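Complement factor MASP-3 (Homo sapiens, PDB 3DEM) probably acts as a serine protease of the complement lectin pathway, its CUB1-EGF-CUB2 region carrying the interaction sites for mannan-binding lectin and ficolins. Local coordinates at residues A[156-159]-A[160-163]; A[180-183]-A[184-187]. All coordinates share one frame; numbering follows the deposited sequence.

Interaction 1 (A[156-159]-A[160-163]); sequences HTDN and RTCR. With NAG (2-acetamido-2-deoxy-beta-D-glucopyranose), chain C.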
loop_
_atom_site.group_PDB
_atom_site.type_symbol
_atom_site.label_atom_id
_atom_site.label_comp_id
_atom_site.label_asym_id
_atom_site.label_seq_id
_atom_site.Cartn_x
_atom_site.Cartn_y
_atom_site.Cartn_z
ATOM N N HIS A 156 -5.613 25.328 -10.274
ATOM C CA HIS A 156 -4.897 26.593 -10.153
ATOM C C HIS A 156 -3.387 26.378 -10.005
ATOM O O HIS A 156 -2.924 25.251 -9.872
ATOM C CB HIS A 156 -5.460 27.381 -8.960
ATOM C CG HIS A 156 -4.961 28.790 -8.863
ATOM N ND1 HIS A 156 -4.993 29.670 -9.924
ATOM C CD2 HIS A 156 -4.442 29.480 -7.819
ATOM C CE1 HIS A 156 -4.496 30.835 -9.543
ATOM N NE2 HIS A 156 -4.160 30.747 -8.270
ATOM N N THR A 157 -2.625 27.468 -10.025
ATOM C CA THR A 157 -1.168 27.387 -9.948
ATOM C C THR A 157 -0.657 26.915 -8.583
ATOM O O THR A 157 0.531 26.637 -8.418
ATOM C CB THR A 157 -0.510 28.726 -10.304
ATOM O OG1 THR A 157 -1.196 29.786 -9.631
ATOM C CG2 THR A 157 -0.574 28.962 -11.804
ATOM N N ASP A 158 -1.557 26.820 -7.611
ATOM C CA ASP A 158 -1.205 26.295 -6.296
ATOM C C ASP A 158 -1.309 24.769 -6.281
ATOM O O ASP A 158 -1.020 24.127 -5.272
ATOM C CB ASP A 158 -2.086 26.917 -5.204
ATOM C CG ASP A 158 -3.576 26.675 -5.433
ATOM O OD1 ASP A 158 -3.939 25.852 -6.302
ATOM O OD2 ASP A 158 -4.390 27.314 -4.732
ATOM N N ASN A 159 -1.728 24.205 -7.413
ATOM C CA ASN A 159 -1.857 22.760 -7.586
ATOM C C ASN A 159 -2.915 22.157 -6.679
ATOM O O ASN A 159 -2.912 20.962 -6.418
ATOM C CB ASN A 159 -0.515 22.062 -7.347
ATOM C CG ASN A 159 0.506 22.384 -8.417
ATOM O OD1 ASN A 159 0.171 22.505 -9.595
ATOM N ND2 ASN A 159 1.758 22.527 -8.010
ATOM N N ARG A 160 -3.839 22.986 -6.216
ATOM C CA ARG A 160 -4.718 22.576 -5.137
ATOM C C ARG A 160 -6.158 23.040 -5.334
ATOM O O ARG A 160 -7.088 22.239 -5.259
ATOM C CB ARG A 160 -4.157 23.107 -3.819
ATOM C CG ARG A 160 -4.855 22.607 -2.591
ATOM C CD ARG A 160 -4.086 23.007 -1.343
ATOM N NE ARG A 160 -3.849 24.445 -1.266
ATOM C CZ ARG A 160 -4.736 25.323 -0.805
ATOM N NH1 ARG A 160 -5.923 24.901 -0.388
ATOM N NH2 ARG A 160 -4.442 26.623 -0.761
ATOM N N THR A 161 -6.346 24.333 -5.580
ATOM C CA THR A 161 -7.691 24.867 -5.752
ATOM C C THR A 161 -8.160 24.839 -7.205
ATOM O O THR A 161 -7.355 24.751 -8.134
ATOM C CB THR A 161 -7.839 26.282 -5.146
ATOM O OG1 THR A 161 -6.918 27.178 -5.771
ATOM C CG2 THR A 161 -7.570 26.246 -3.656
ATOM N N CYS A 162 -9.475 24.910 -7.382
ATOM C CA CYS A 162 -10.088 24.722 -8.685
ATOM C C CYS A 162 -10.850 25.968 -9.144
ATOM O O CYS A 162 -11.922 26.277 -8.619
ATOM C CB CYS A 162 -11.024 23.517 -8.626
ATOM S SG CYS A 162 -10.188 21.961 -8.213
ATOM N N ARG A 163 -10.289 26.674 -10.122
ATOM C CA ARG A 163 -10.889 27.901 -10.643
ATOM C C ARG A 163 -11.692 27.615 -11.905
ATOM O O ARG A 163 -11.728 26.483 -12.373
ATOM C CB ARG A 163 -9.805 28.948 -10.935
ATOM C CG ARG A 163 -8.869 28.594 -12.085
ATOM C CD ARG A 163 -8.029 29.798 -12.501
ATOM N NE ARG A 163 -7.292 29.552 -13.740
ATOM C CZ ARG A 163 -7.794 29.734 -14.959
ATOM N NH1 ARG A 163 -9.042 30.167 -15.108
ATOM N NH2 ARG A 163 -7.047 29.484 -16.032
HETATM C C1 NAG C . 2.640 22.634 -9.149
HETATM C C2 NAG C . 3.660 22.989 -8.061
HETATM C C3 NAG C . 5.068 22.928 -8.641
HETATM C C4 NAG C . 5.259 21.480 -9.073
HETATM C C5 NAG C . 4.269 21.252 -10.218
HETATM C C6 NAG C . 4.450 19.903 -10.914
HETATM C C7 NAG C . 3.530 24.518 -6.178
HETATM C C8 NAG C . 3.244 25.921 -5.721
HETATM N N2 NAG C . 3.374 24.288 -7.482
HETATM O O3 NAG C . 6.054 23.332 -7.711
HETATM O O4 NAG C . 6.604 21.227 -9.436
HETATM O O5 NAG C . 2.935 21.368 -9.730
HETATM O O6 NAG C . 3.387 19.751 -11.842
HETATM O O7 NAG C . 3.890 23.648 -5.379
HETATM O O HOH W 1 -4.567 29.126 -12.659
#
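Asp158 OD1 takes two backbone amides at once, Arg160 N at 2.9 Å and Thr161 N at 2.9 Å, both arriving from the same face of the carboxylate. Arg160 N stands well above the plane, 49° out of it, whereas Thr161 N comes in lower and on the syn side. The second oxygen takes one shorter bond: Thr161 OG1 donates to the syn lone pair of Asp158 OD2 at 2.7 Å. With CG lodged between the backbone N and the carbonyl carbon (chi1 58°), the carboxylate folds back over the following residues, and three bonds on two oxygens fix its rotation. Arg160 NH2 lies 4.0 Å from Asp158 OD2, but that oxygen sits well out of the guanidinium plane: opposite charges near each other, no salt bridge.

His156 N closes the loop on Thr161 O with a nearly straight bond of 2.8 Å, around the type I turn from His156 to Asn159. The imidazole and the Arg163 guanidinium stand almost perpendicular, 89° between planes, and one water joins His156 ND1 to Arg163 NE; Arg163 NH1 also makes a salt bridge with Glu165. Asn159 turns outward and carries an N-linked N-acetylglucosamine, ND2 bonded to C1; Asn159-Arg160-Thr161 is an N-glycosylation sequon, its threonine the one Asp158 grips.

The whole is the hairpin connection between strands 154-155 and 162-163 of the calcium-binding EGF module; Cys162, at the start of the second strand, is disulfide-bonded to Cys149, and Thr161 OG1 is hydrogen-bonded to Ser190 OG, in the loop that leads into strand 192-198 of the second CUB domain.

Interaction 2 (A[180-183]-A[184-187]); sequences SPDF and PNPY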
loop_
_atom_site.group_PDB
_atom_site.type_symbol
_atom_site.label_atom_id
_atom_site.label_comp_id
_atom_site.label_asym_id
_atom_site.label_seq_id
_atom_site.Cartn_x
_atom_site.Cartn_y
_atom_site.Cartn_z
ATOM N N SER A 180 -22.539 35.275 -10.030
ATOM C CA SER A 180 -21.309 34.550 -9.776
ATOM C C SER A 180 -21.445 33.136 -10.348
ATOM O O SER A 180 -22.551 32.625 -10.491
ATOM C CB SER A 180 -21.038 34.500 -8.271
ATOM O OG SER A 180 -22.155 33.973 -7.573
ATOM N N PRO A 181 -20.317 32.501 -10.702
ATOM C CA PRO A 181 -20.409 31.172 -11.318
ATOM C C PRO A 181 -21.090 30.149 -10.410
ATOM O O PRO A 181 -20.773 30.065 -9.222
ATOM C CB PRO A 181 -18.941 30.793 -11.558
ATOM C CG PRO A 181 -18.202 32.094 -11.553
ATOM C CD PRO A 181 -18.922 32.960 -10.580
ATOM N N ASP A 182 -22.031 29.397 -10.975
ATOM C CA ASP A 182 -22.755 28.343 -10.251
ATOM C C ASP A 182 -23.712 28.867 -9.159
ATOM O O ASP A 182 -24.235 28.087 -8.365
ATOM C CB ASP A 182 -21.776 27.307 -9.670
ATOM C CG ASP A 182 -22.361 25.900 -9.638
ATOM O OD1 ASP A 182 -23.433 25.677 -10.249
ATOM O OD2 ASP A 182 -21.750 25.010 -9.003
ATOM N N PHE A 183 -23.944 30.181 -9.128
ATOM C CA PHE A 183 -24.897 30.776 -8.183
ATOM C C PHE A 183 -26.211 30.003 -8.169
ATOM O O PHE A 183 -26.723 29.642 -9.229
ATOM C CB PHE A 183 -25.172 32.244 -8.548
ATOM C CG PHE A 183 -26.192 32.915 -7.655
ATOM C CD1 PHE A 183 -25.798 33.532 -6.474
ATOM C CD2 PHE A 183 -27.539 32.927 -7.996
ATOM C CE1 PHE A 183 -26.720 34.148 -5.642
ATOM C CE2 PHE A 183 -28.479 33.542 -7.167
ATOM C CZ PHE A 183 -28.058 34.162 -5.986
ATOM N N PRO A 184 -26.783 29.768 -6.970
ATOM C CA PRO A 184 -26.293 30.160 -5.651
ATOM C C PRO A 184 -25.494 29.065 -4.926
ATOM O O PRO A 184 -25.439 29.049 -3.696
ATOM C CB PRO A 184 -27.589 30.438 -4.891
ATOM C CG PRO A 184 -28.561 29.405 -5.460
ATOM C CD PRO A 184 -28.084 29.077 -6.873
ATOM N N ASN A 185 -24.887 28.153 -5.676
ATOM C CA ASN A 185 -23.934 27.225 -5.083
ATOM C C ASN A 185 -22.623 27.964 -4.812
ATOM O O ASN A 185 -22.391 29.035 -5.375
ATOM C CB ASN A 185 -23.715 26.022 -6.001
ATOM C CG ASN A 185 -24.997 25.266 -6.272
ATOM O OD1 ASN A 185 -25.571 24.656 -5.372
ATOM N ND2 ASN A 185 -25.458 25.307 -7.516
ATOM N N PRO A 186 -21.776 27.420 -3.925
ATOM C CA PRO A 186 -20.501 28.078 -3.645
ATOM C C PRO A 186 -19.747 28.473 -4.921
ATOM O O PRO A 186 -19.539 27.642 -5.795
ATOM C CB PRO A 186 -19.720 27.008 -2.872
ATOM C CG PRO A 186 -20.779 26.197 -2.195
ATOM C CD PRO A 186 -21.955 26.183 -3.140
ATOM N N TYR A 187 -19.345 29.734 -5.031
ATOM C CA TYR A 187 -18.567 30.165 -6.194
ATOM C C TYR A 187 -17.143 29.605 -6.178
ATOM O O TYR A 187 -16.569 29.386 -5.107
ATOM C CB TYR A 187 -18.557 31.690 -6.335
ATOM C CG TYR A 187 -18.125 32.468 -5.113
ATOM C CD1 TYR A 187 -16.777 32.621 -4.791
ATOM C CD2 TYR A 187 -19.062 33.095 -4.308
ATOM C CE1 TYR A 187 -16.382 33.357 -3.680
ATOM C CE2 TYR A 187 -18.678 33.837 -3.198
ATOM C CZ TYR A 187 -17.340 33.961 -2.885
ATOM O OH TYR A 187 -16.973 34.696 -1.776
HETATM O O HOH W 2 -20.404 25.154 -6.572
#
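The backbone makes a type II beta turn from Ser180 to Phe183, with Asp182 at a positive phi of 69°, then passes through a cis peptide into Pro184 in a type VIa beta turn from Asp182 to Asn185, where Asn185 N hydrogen-bonds Asp182 O at 2.8 Å. This is the loop after strand 175-179 of the second CUB domain, a beta-sandwich fold. The cis bond lays Pro184 over Phe183: Pro184 CB sits 3.7 Å from the ring centroid, almost exactly on the normal, a CH-pi contact over the face. Phe183 CG, anti to its own backbone N (chi1 178°), brings the ring there.

The Asp182 and Asn185 side chains cross at a slant, carboxylate and amide planes 50° apart. Asn185 ND2 adds two weak bonds, to Asp182 O and, at 3.4 Å, to Asp182 OD1.

Tyr187 CB packs beside Ser180 CB and Pro181 CD, while its ring leads away into the domain, edge-to-face with Phe260. Its OH is hydrogen-bonded to Asp226 OD2 and to the backbone N of Glu216, both residues being calcium ligands, so it is a second-shell group that probably helps position them. One water bridges Asp182 OD2 (2.8 Å) and Pro186 O (2.7 Å), donating to both.

Overall arrangement
Following the chain from the N terminus, the first CUB domain leads into the EGF module, where interaction 1 closes the short turn between strands 154-155 and 162-163. The chain then enters the second CUB domain, runs along strand 175-179, and interaction 2 folds the loop that follows, ahead of strand 192-198. The two are in series: neither nests in nor crosses the other. Their centres lie 18 Å apart and their nearest atoms about 7 Å, without touching. Arg160 rests on Asn264, between calcium ligands Asp263 and Ser265, and the loop of interaction 2 carries the chain from edge strand 175-179 to Tyr187, so both border that site from different sides of the module boundary.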